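Rx protein (Solanum tuberosum, PDB 4M70) probably acts as an intracellular immune receptor of potato, triggering the hypersensitive response against pathogens, with this fragment forming its N-terminal coiled-coil domain. Local coordinates at residues T16-T24 against E70-F81; L55-V65 against C106-T117. All coordinates share one frame; numbering follows the deposited sequence.

Contact 1: T16-T24 against E70-F81; sequences TIHQSMELT and EDMVDSESRNVF
S20 and S77 face each other where helices 4-24 and 56-81 run side by side, and their hydroxyls make the central polar link of the contact. S20 OG donates to S77 OG at 2.6 Å, and S77 OG passes its own proton back along its helix to V73 O at 2.7 Å. A short relay thus crosses the interface and ends on a main-chain carbonyl. S77 reaches both partners because its OG stands beside its own backbone N (chi1 -62°), while V73 O takes S77 N and S77 OG from opposite faces of its plane. T24 does much the same on the other helix: its OG1 meets S20 O 2.6 Å away from above the carbonyl plane, which turns the CG2 methyl outward across the gap.

Van der Waals contacts lie on both sides of the serine pair. The T24 and V80 side chains cross at about a right angle, T24 CG2 lying 3.7 Å from V80 CG1. In the other direction V73 CG1 rests on S20 CB, also at 3.7 Å, and the T16 methyl meets a carboxylate oxygen, D74 OD1, at 3.4 Å. At the outer margin L23 lays CD2 against the backbone oxygen of S77 and the CB of F81, the second of these 4.1 Å away. T16 OG1 bonds to S12 O on its own helix; E70 OE2 also lies close to it, but that oxygen's position is less sure.

The segment axes are 9.7 Å apart and nearly parallel, inclined by 8°. The serines occupy the middle of this parallel pair in the four-helix bundle, their CA atoms among the nearest across it. Helix 86-119 adjoins it through I96 against S77 and L100 against I17, while helix 29-42 presents F31 and L35 to I17.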
loop_
_atom_site.group_PDB
_atom_site.type_symbol
_atom_site.label_atom_id
_atom_site.label_comp_id
_atom_site.label_asym_id
_atom_site.label_seq_id
_atom_site.Cartn_x
_atom_site.Cartn_y
_atom_site.Cartn_z
ATOM N N THR A 16 -6.241 3.947 -8.035
ATOM C CA THR A 16 -5.478 5.079 -7.515
ATOM C C THR A 16 -3.996 4.931 -7.833
ATOM O O THR A 16 -3.321 5.889 -8.229
ATOM C CB THR A 16 -5.666 5.217 -5.991
ATOM O OG1 THR A 16 -7.041 5.507 -5.700
ATOM C CG2 THR A 16 -4.780 6.321 -5.427
ATOM N N ILE A 17 -3.503 3.707 -7.685
ATOM C CA ILE A 17 -2.117 3.407 -7.995
ATOM C C ILE A 17 -1.836 3.662 -9.472
ATOM O O ILE A 17 -0.831 4.286 -9.813
ATOM C CB ILE A 17 -1.754 1.962 -7.609
ATOM C CG1 ILE A 17 -1.545 1.863 -6.096
ATOM C CG2 ILE A 17 -0.496 1.509 -8.329
ATOM C CD1 ILE A 17 -1.406 0.445 -5.590
ATOM N N HIS A 18 -2.724 3.203 -10.350
ATOM C CA HIS A 18 -2.546 3.494 -11.772
ATOM C C HIS A 18 -2.588 4.997 -12.095
ATOM O O HIS A 18 -1.821 5.467 -12.945
ATOM C CB HIS A 18 -3.535 2.707 -12.633
ATOM C CG HIS A 18 -2.991 1.392 -13.103
ATOM N ND1 HIS A 18 -3.705 0.531 -13.911
ATOM C CD2 HIS A 18 -1.802 0.790 -12.871
ATOM C CE1 HIS A 18 -2.973 -0.541 -14.161
ATOM N NE2 HIS A 18 -1.815 -0.411 -13.540
ATOM N N GLN A 19 -3.474 5.746 -11.435
ATOM C CA GLN A 19 -3.508 7.201 -11.617
ATOM C C GLN A 19 -2.177 7.842 -11.206
ATOM O O GLN A 19 -1.648 8.729 -11.900
ATOM C CB GLN A 19 -4.670 7.821 -10.839
ATOM C CG GLN A 19 -6.047 7.476 -11.400
ATOM C CD GLN A 19 -7.182 7.989 -10.530
ATOM O OE1 GLN A 19 -7.027 8.155 -9.318
ATOM N NE2 GLN A 19 -8.327 8.252 -11.147
ATOM N N SER A 20 -1.639 7.377 -10.080
ATOM C CA SER A 20 -0.344 7.845 -9.610
ATOM C C SER A 20 0.750 7.489 -10.610
ATOM O O SER A 20 1.658 8.277 -10.828
ATOM C CB SER A 20 -0.013 7.258 -8.236
ATOM O OG SER A 20 1.234 7.742 -7.754
ATOM N N MET A 21 0.663 6.303 -11.210
ATOM C CA MET A 21 1.647 5.882 -12.209
ATOM C C MET A 21 1.610 6.792 -13.425
ATOM O O MET A 21 2.649 7.222 -13.926
ATOM C CB MET A 21 1.427 4.428 -12.646
ATOM C CG MET A 21 1.837 3.390 -11.616
ATOM S SD MET A 21 1.393 1.692 -12.060
ATOM C CE MET A 21 2.322 1.467 -13.584
ATOM N N GLU A 22 0.399 7.084 -13.889
ATOM C CA GLU A 22 0.210 7.972 -15.028
ATOM C C GLU A 22 0.785 9.353 -14.751
ATOM O O GLU A 22 1.403 9.962 -15.625
ATOM C CB GLU A 22 -1.272 8.093 -15.376
ATOM C CG GLU A 22 -1.885 6.834 -15.965
ATOM C CD GLU A 22 -3.337 7.029 -16.361
ATOM O OE1 GLU A 22 -3.784 8.196 -16.443
ATOM O OE2 GLU A 22 -4.034 6.015 -16.580
ATOM N N LEU A 23 0.583 9.849 -13.533
ATOM C CA LEU A 23 1.062 11.190 -13.212
ATOM C C LEU A 23 2.565 11.263 -12.942
ATOM O O LEU A 23 3.246 12.182 -13.404
ATOM C CB LEU A 23 0.307 11.765 -12.016
ATOM C CG LEU A 23 0.741 13.204 -11.743
ATOM C CD1 LEU A 23 0.424 14.080 -12.958
ATOM C CD2 LEU A 23 0.107 13.760 -10.476
ATOM N N THR A 24 3.076 10.283 -12.208
ATOM C CA THR A 24 4.427 10.334 -11.669
ATOM C C THR A 24 5.419 9.534 -12.503
ATOM O O THR A 24 6.612 9.837 -12.513
ATOM C CB THR A 24 4.467 9.790 -10.221
ATOM O OG1 THR A 24 4.197 8.381 -10.228
ATOM C CG2 THR A 24 3.435 10.499 -9.352
ATOM N N GLU A 70 -5.014 5.194 -0.075
ATOM C CA GLU A 70 -5.462 5.949 -1.240
ATOM C C GLU A 70 -5.221 7.427 -1.043
ATOM O O GLU A 70 -4.655 8.099 -1.914
ATOM C CB GLU A 70 -6.950 5.743 -1.463
ATOM C CG GLU A 70 -7.301 4.879 -2.631
ATOM C CD GLU A 70 -8.761 4.978 -2.959
ATOM O OE1 GLU A 70 -9.521 5.499 -2.118
ATOM O OE2 GLU A 70 -9.144 4.548 -4.060
ATOM N N ASP A 71 -5.642 7.921 0.116
ATOM C CA ASP A 71 -5.473 9.334 0.432
ATOM C C ASP A 71 -4.003 9.745 0.402
ATOM O O ASP A 71 -3.640 10.783 -0.175
ATOM C CB ASP A 71 -6.085 9.652 1.796
ATOM C CG ASP A 71 -7.600 9.556 1.795
ATOM O OD1 ASP A 71 -8.204 9.608 0.705
ATOM O OD2 ASP A 71 -8.181 9.409 2.888
ATOM N N MET A 72 -3.154 8.910 0.997
ATOM C CA MET A 72 -1.716 9.193 1.042
ATOM C C MET A 72 -1.036 9.188 -0.334
ATOM O O MET A 72 -0.211 10.057 -0.639
ATOM C CB MET A 72 -1.019 8.220 1.993
ATOM C CG MET A 72 -1.303 8.511 3.471
ATOM S SD MET A 72 -0.632 7.232 4.558
ATOM C CE MET A 72 -0.921 7.951 6.176
ATOM N N VAL A 73 -1.382 8.205 -1.161
ATOM C CA VAL A 73 -0.842 8.122 -2.511
ATOM C C VAL A 73 -1.295 9.323 -3.351
ATOM O O VAL A 73 -0.498 9.909 -4.090
ATOM C CB VAL A 73 -1.229 6.788 -3.201
ATOM C CG1 VAL A 73 -0.905 6.829 -4.689
ATOM C CG2 VAL A 73 -0.526 5.609 -2.524
ATOM N N ASP A 74 -2.571 9.685 -3.230
ATOM C CA ASP A 74 -3.099 10.864 -3.918
ATOM C C ASP A 74 -2.316 12.122 -3.524
ATOM O O ASP A 74 -1.877 12.911 -4.383
ATOM C CB ASP A 74 -4.583 11.055 -3.599
ATOM C CG ASP A 74 -5.476 10.171 -4.444
ATOM O OD1 ASP A 74 -5.004 9.686 -5.494
ATOM O OD2 ASP A 74 -6.651 9.971 -4.060
ATOM N N SER A 75 -2.137 12.292 -2.215
ATOM C CA SER A 75 -1.466 13.470 -1.674
ATOM C C SER A 75 -0.012 13.569 -2.122
ATOM O O SER A 75 0.441 14.618 -2.597
ATOM C CB SER A 75 -1.542 13.461 -0.147
ATOM O OG SER A 75 -1.009 14.658 0.402
ATOM N N GLU A 76 0.709 12.459 -2.004
ATOM C CA GLU A 76 2.119 12.443 -2.355
ATOM C C GLU A 76 2.346 12.561 -3.858
ATOM O O GLU A 76 3.336 13.145 -4.297
ATOM C CB GLU A 76 2.797 11.202 -1.771
ATOM C CG GLU A 76 2.789 11.183 -0.244
ATOM C CD GLU A 76 3.630 12.289 0.376
ATOM O OE1 GLU A 76 4.456 12.898 -0.334
ATOM O OE2 GLU A 76 3.468 12.546 1.588
ATOM N N SER A 77 1.420 12.024 -4.645
ATOM C CA SER A 77 1.471 12.201 -6.090
ATOM C C SER A 77 1.282 13.679 -6.425
ATOM O O SER A 77 1.942 14.214 -7.334
ATOM C CB SER A 77 0.421 11.334 -6.784
ATOM O OG SER A 77 0.667 9.956 -6.545
ATOM N N ARG A 78 0.367 14.335 -5.706
ATOM C CA ARG A 78 0.231 15.782 -5.844
ATOM C C ARG A 78 1.550 16.475 -5.501
ATOM O O ARG A 78 1.944 17.435 -6.168
ATOM C CB ARG A 78 -0.905 16.330 -4.975
ATOM C CG ARG A 78 -2.303 16.071 -5.523
ATOM C CD ARG A 78 -3.351 16.918 -4.804
ATOM N NE ARG A 78 -3.521 16.548 -3.399
ATOM C CZ ARG A 78 -4.348 15.596 -2.973
ATOM N NH1 ARG A 78 -5.081 14.909 -3.842
ATOM N NH2 ARG A 78 -4.443 15.326 -1.681
ATOM N N ASN A 79 2.242 15.976 -4.480
ATOM C CA ASN A 79 3.551 16.527 -4.129
ATOM C C ASN A 79 4.597 16.317 -5.231
ATOM O O ASN A 79 5.475 17.160 -5.419
ATOM C CB ASN A 79 4.041 15.979 -2.785
ATOM C CG ASN A 79 3.237 16.516 -1.608
ATOM O OD1 ASN A 79 2.552 17.531 -1.721
ATOM N ND2 ASN A 79 3.320 15.833 -0.471
ATOM N N VAL A 80 4.488 15.209 -5.964
ATOM C CA VAL A 80 5.343 14.960 -7.129
ATOM C C VAL A 80 5.050 15.982 -8.227
ATOM O O VAL A 80 5.968 16.513 -8.858
ATOM C CB VAL A 80 5.172 13.523 -7.699
ATOM C CG1 VAL A 80 5.722 13.430 -9.122
ATOM C CG2 VAL A 80 5.851 12.494 -6.807
ATOM N N PHE A 81 3.767 16.255 -8.455
ATOM C CA PHE A 81 3.385 17.242 -9.463
ATOM C C PHE A 81 3.953 18.615 -9.128
ATOM O O PHE A 81 4.390 19.350 -10.013
ATOM C CB PHE A 81 1.862 17.321 -9.597
ATOM C CG PHE A 81 1.389 18.328 -10.612
ATOM C CD1 PHE A 81 1.030 19.610 -10.216
ATOM C CD2 PHE A 81 1.287 17.993 -11.956
ATOM C CE1 PHE A 81 0.589 20.547 -11.141
ATOM C CE2 PHE A 81 0.847 18.929 -12.891
ATOM C CZ PHE A 81 0.499 20.205 -12.480
#

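Contact 2: L55-V65 against C106-T117; sequences LTILEVEIVEV and CIDSTVKQWMAT
L58 plugs into helix 86-119 as a knob among T110, Q113, W114 and T117, in the antiparallel pairing of helices 56-81 and 86-119 within this four-helix bundle. The two segments cross at -164°, with their axes 9.9 Å apart. The branches of L58 divide the hole: CD1 lies against the CA of W114, while CD2 touches the Q113 amide carbon CD at 3.5 Å.

W114 carries the aromatic part. With CG anti to its backbone N (chi1 -175°), the indole swings over toward the start of helix 56-81. L55 CD2 sits above one face in a CH-pi contact, 3.9 Å from the centroid of the five-membered ring. The rim is met separately: L58 CB approaches CE3, and E59 N lies in the ring plane near CZ3. E59 CB also lies close to CZ3, while E59 OE1 accepts a hydrogen bond from A6 N of helix 4-24.

Further along, aliphatic contacts take over. I62 and T110 lie alongside each other, pointing opposite ways, with I62 CG1 coming 3.5 Å from T110 CG2, and I62 CD1 reaches V111 CG2 at 3.9 Å. V65 CG1 closes this end against I107 CG1, 4.2 Å away.

The threonines present methyls to the partner helix because their hydroxyls turn back on their own. T110 OG1 bonds to C106 O, and T117 OG1 meets Q113 O at 2.8 Å, on the opposite face of that carbonyl from T117 N.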
loop_
_atom_site.group_PDB
_atom_site.type_symbol
_atom_site.label_atom_id
_atom_site.label_comp_id
_atom_site.label_asym_id
_atom_site.label_seq_id
_atom_site.Cartn_x
_atom_site.Cartn_y
_atom_site.Cartn_z
ATOM N N LEU A 55 -14.735 -11.994 10.711
ATOM C CA LEU A 55 -14.347 -11.696 9.337
ATOM C C LEU A 55 -14.739 -10.273 8.951
ATOM O O LEU A 55 -14.011 -9.593 8.225
ATOM C CB LEU A 55 -14.995 -12.693 8.372
ATOM C CG LEU A 55 -14.310 -14.050 8.199
ATOM C CD1 LEU A 55 -15.118 -14.934 7.264
ATOM C CD2 LEU A 55 -12.897 -13.867 7.669
ATOM N N THR A 56 -15.898 -9.833 9.430
ATOM C CA THR A 56 -16.371 -8.479 9.162
ATOM C C THR A 56 -15.350 -7.491 9.714
ATOM O O THR A 56 -15.087 -6.446 9.118
ATOM C CB THR A 56 -17.784 -8.226 9.738
ATOM O OG1 THR A 56 -18.747 -8.984 8.993
ATOM C CG2 THR A 56 -18.151 -6.753 9.648
ATOM N N ILE A 57 -14.759 -7.849 10.850
ATOM C CA ILE A 57 -13.710 -7.044 11.458
ATOM C C ILE A 57 -12.518 -6.932 10.511
ATOM O O ILE A 57 -11.996 -5.834 10.292
ATOM C CB ILE A 57 -13.269 -7.638 12.812
ATOM C CG1 ILE A 57 -14.438 -7.606 13.801
ATOM C CG2 ILE A 57 -12.097 -6.865 13.384
ATOM C CD1 ILE A 57 -14.180 -8.346 15.100
ATOM N N LEU A 58 -12.111 -8.057 9.930
ATOM C CA LEU A 58 -11.026 -8.052 8.952
ATOM C C LEU A 58 -11.370 -7.183 7.746
ATOM O O LEU A 58 -10.512 -6.473 7.218
ATOM C CB LEU A 58 -10.709 -9.476 8.484
ATOM C CG LEU A 58 -10.237 -10.489 9.528
ATOM C CD1 LEU A 58 -10.085 -11.858 8.902
ATOM C CD2 LEU A 58 -8.925 -10.040 10.136
ATOM N N GLU A 59 -12.627 -7.239 7.316
ATOM C CA GLU A 59 -13.070 -6.447 6.176
ATOM C C GLU A 59 -12.981 -4.957 6.503
ATOM O O GLU A 59 -12.603 -4.150 5.654
ATOM C CB GLU A 59 -14.479 -6.851 5.739
ATOM C CG GLU A 59 -14.935 -6.153 4.471
ATOM C CD GLU A 59 -16.082 -6.872 3.798
ATOM O OE1 GLU A 59 -16.288 -6.663 2.582
ATOM O OE2 GLU A 59 -16.759 -7.670 4.477
ATOM N N VAL A 60 -13.344 -4.598 7.732
ATOM C CA VAL A 60 -13.197 -3.225 8.204
ATOM C C VAL A 60 -11.726 -2.818 8.127
ATOM O O VAL A 60 -11.392 -1.735 7.624
ATOM C CB VAL A 60 -13.709 -3.063 9.658
ATOM C CG1 VAL A 60 -13.319 -1.702 10.225
ATOM C CG2 VAL A 60 -15.216 -3.247 9.717
ATOM N N GLU A 61 -10.855 -3.707 8.597
ATOM C CA GLU A 61 -9.413 -3.460 8.571
ATOM C C GLU A 61 -8.893 -3.177 7.152
ATOM O O GLU A 61 -8.212 -2.165 6.912
ATOM C CB GLU A 61 -8.665 -4.657 9.185
ATOM C CG GLU A 61 -9.100 -4.995 10.614
ATOM C CD GLU A 61 -8.485 -6.283 11.142
ATOM O OE1 GLU A 61 -7.781 -6.976 10.373
ATOM O OE2 GLU A 61 -8.736 -6.617 12.321
ATOM N N ILE A 62 -9.258 -4.048 6.211
ATOM C CA ILE A 62 -8.853 -3.892 4.818
ATOM C C ILE A 62 -9.404 -2.614 4.195
ATOM O O ILE A 62 -8.679 -1.873 3.523
ATOM C CB ILE A 62 -9.288 -5.100 3.959
ATOM C CG1 ILE A 62 -8.516 -6.361 4.357
ATOM C CG2 ILE A 62 -9.054 -4.822 2.487
ATOM C CD1 ILE A 62 -8.916 -7.600 3.566
ATOM N N VAL A 63 -10.689 -2.363 4.417
ATOM C CA VAL A 63 -11.336 -1.176 3.875
ATOM C C VAL A 63 -10.673 0.121 4.327
ATOM O O VAL A 63 -10.278 0.952 3.490
ATOM C CB VAL A 63 -12.843 -1.153 4.228
ATOM C CG1 VAL A 63 -13.435 0.243 4.051
ATOM C CG2 VAL A 63 -13.593 -2.166 3.386
ATOM N N GLU A 64 -10.530 0.289 5.640
ATOM C CA GLU A 64 -9.943 1.526 6.147
ATOM C C GLU A 64 -8.482 1.653 5.710
ATOM O O GLU A 64 -8.057 2.738 5.295
ATOM C CB GLU A 64 -10.131 1.685 7.658
ATOM C CG GLU A 64 -9.752 3.096 8.110
ATOM C CD GLU A 64 -10.234 3.456 9.508
ATOM O OE1 GLU A 64 -10.832 2.594 10.189
ATOM O OE2 GLU A 64 -10.045 4.628 9.904
ATOM N N VAL A 65 -7.713 0.568 5.823
ATOM C CA VAL A 65 -6.315 0.608 5.382
ATOM C C VAL A 65 -6.189 1.036 3.914
ATOM O O VAL A 65 -5.377 1.906 3.571
ATOM C CB VAL A 65 -5.598 -0.751 5.593
ATOM C CG1 VAL A 65 -4.299 -0.813 4.804
ATOM C CG2 VAL A 65 -5.341 -0.999 7.073
ATOM N N CYS A 106 0.119 -4.958 5.356
ATOM C CA CYS A 106 -1.102 -5.058 6.156
ATOM C C CYS A 106 -2.206 -5.874 5.478
ATOM O O CYS A 106 -2.788 -6.777 6.090
ATOM C CB CYS A 106 -1.627 -3.668 6.516
ATOM S SG CYS A 106 -0.636 -2.817 7.752
ATOM N N ILE A 107 -2.480 -5.565 4.213
ATOM C CA ILE A 107 -3.518 -6.263 3.461
ATOM C C ILE A 107 -3.180 -7.738 3.245
ATOM O O ILE A 107 -4.059 -8.592 3.334
ATOM C CB ILE A 107 -3.812 -5.565 2.111
ATOM C CG1 ILE A 107 -4.394 -4.170 2.358
ATOM C CG2 ILE A 107 -4.791 -6.373 1.275
ATOM C CD1 ILE A 107 -4.685 -3.396 1.088
ATOM N N ASP A 108 -1.911 -8.038 2.982
ATOM C CA ASP A 108 -1.486 -9.428 2.834
ATOM C C ASP A 108 -1.735 -10.202 4.127
ATOM O O ASP A 108 -2.335 -11.291 4.114
ATOM C CB ASP A 108 -0.010 -9.510 2.434
ATOM C CG ASP A 108 0.490 -10.941 2.324
ATOM O OD1 ASP A 108 0.148 -11.626 1.337
ATOM O OD2 ASP A 108 1.237 -11.379 3.224
ATOM N N SER A 109 -1.309 -9.617 5.246
ATOM C CA SER A 109 -1.522 -10.232 6.553
ATOM C C SER A 109 -3.007 -10.479 6.836
ATOM O O SER A 109 -3.410 -11.584 7.240
ATOM C CB SER A 109 -0.906 -9.352 7.644
ATOM O OG SER A 109 -1.268 -9.800 8.935
ATOM N N THR A 110 -3.820 -9.457 6.582
ATOM C CA THR A 110 -5.249 -9.548 6.847
ATOM C C THR A 110 -5.926 -10.590 5.959
ATOM O O THR A 110 -6.821 -11.297 6.406
ATOM C CB THR A 110 -5.952 -8.185 6.676
ATOM O OG1 THR A 110 -5.285 -7.195 7.471
ATOM C CG2 THR A 110 -7.410 -8.281 7.110
ATOM N N VAL A 111 -5.497 -10.684 4.706
ATOM C CA VAL A 111 -6.086 -11.648 3.780
ATOM C C VAL A 111 -5.704 -13.084 4.149
ATOM O O VAL A 111 -6.519 -14.005 4.018
ATOM C CB VAL A 111 -5.699 -11.335 2.312
ATOM C CG1 VAL A 111 -6.021 -12.505 1.397
ATOM C CG2 VAL A 111 -6.427 -10.090 1.828
ATOM N N LYS A 112 -4.477 -13.276 4.630
ATOM C CA LYS A 112 -4.071 -14.602 5.101
ATOM C C LYS A 112 -4.867 -15.023 6.342
ATOM O O LYS A 112 -5.351 -16.163 6.440
ATOM C CB LYS A 112 -2.565 -14.638 5.371
ATOM C CG LYS A 112 -1.732 -14.684 4.096
ATOM C CD LYS A 112 -0.248 -14.497 4.373
ATOM C CE LYS A 112 0.542 -14.521 3.081
ATOM N NZ LYS A 112 1.963 -14.121 3.285
ATOM N N GLN A 113 -5.039 -14.082 7.266
ATOM C CA GLN A 113 -5.887 -14.322 8.430
ATOM C C GLN A 113 -7.322 -14.624 7.990
ATOM O O GLN A 113 -8.015 -15.449 8.590
ATOM C CB GLN A 113 -5.847 -13.135 9.395
ATOM C CG GLN A 113 -6.665 -13.344 10.663
ATOM C CD GLN A 113 -6.556 -12.183 11.633
ATOM O OE1 GLN A 113 -5.824 -11.222 11.391
ATOM N NE2 GLN A 113 -7.285 -12.266 12.740
ATOM N N TRP A 114 -7.754 -13.930 6.944
ATOM C CA TRP A 114 -9.071 -14.106 6.350
ATOM C C TRP A 114 -9.220 -15.547 5.878
ATOM O O TRP A 114 -10.274 -16.152 6.049
ATOM C CB TRP A 114 -9.244 -13.130 5.183
ATOM C CG TRP A 114 -10.603 -13.124 4.548
ATOM C CD1 TRP A 114 -11.128 -14.066 3.713
ATOM C CD2 TRP A 114 -11.605 -12.105 4.685
ATOM N NE1 TRP A 114 -12.399 -13.702 3.330
ATOM C CE2 TRP A 114 -12.714 -12.499 3.912
ATOM C CE3 TRP A 114 -11.672 -10.897 5.390
ATOM C CZ2 TRP A 114 -13.880 -11.733 3.826
ATOM C CZ3 TRP A 114 -12.829 -10.136 5.303
ATOM C CH2 TRP A 114 -13.915 -10.557 4.529
ATOM N N MET A 115 -8.171 -16.081 5.261
ATOM C CA MET A 115 -8.178 -17.470 4.803
ATOM C C MET A 115 -8.260 -18.448 5.978
ATOM O O MET A 115 -9.022 -19.430 5.950
ATOM C CB MET A 115 -6.940 -17.766 3.963
ATOM C CG MET A 115 -7.214 -18.631 2.755
ATOM S SD MET A 115 -7.142 -17.656 1.248
ATOM C CE MET A 115 -5.474 -17.008 1.364
ATOM N N ALA A 116 -7.478 -18.163 7.016
ATOM C CA ALA A 116 -7.453 -19.012 8.204
ATOM C C ALA A 116 -8.831 -19.071 8.855
ATOM O O ALA A 116 -9.268 -20.125 9.317
ATOM C CB ALA A 116 -6.408 -18.523 9.191
ATOM N N THR A 117 -9.509 -17.928 8.880
ATOM C CA THR A 117 -10.850 -17.829 9.445
ATOM C C THR A 117 -11.837 -18.521 8.508
ATOM O O THR A 117 -12.829 -19.104 8.948
ATOM C CB THR A 117 -11.265 -16.363 9.679
ATOM O OG1 THR A 117 -10.214 -15.667 10.365
ATOM C CG2 THR A 117 -12.547 -16.290 10.504
#

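In the fold
Helix 56-81 is shared by both contacts: segment 55-65, at its start, pairs antiparallel with 106-117 in contact 2, and its later part, 70-81, runs parallel to 16-24 in contact 1. The contact centres are about 24 Å apart, on opposite sides of the chain's centre, though their nearest atoms come within about 5 Å without touching. One long helix therefore ties helix 4-24 to helix 86-119. A chain of another protein packs aromatic side chains on M72 of contact 1 and on V65 and C106 of contact 2.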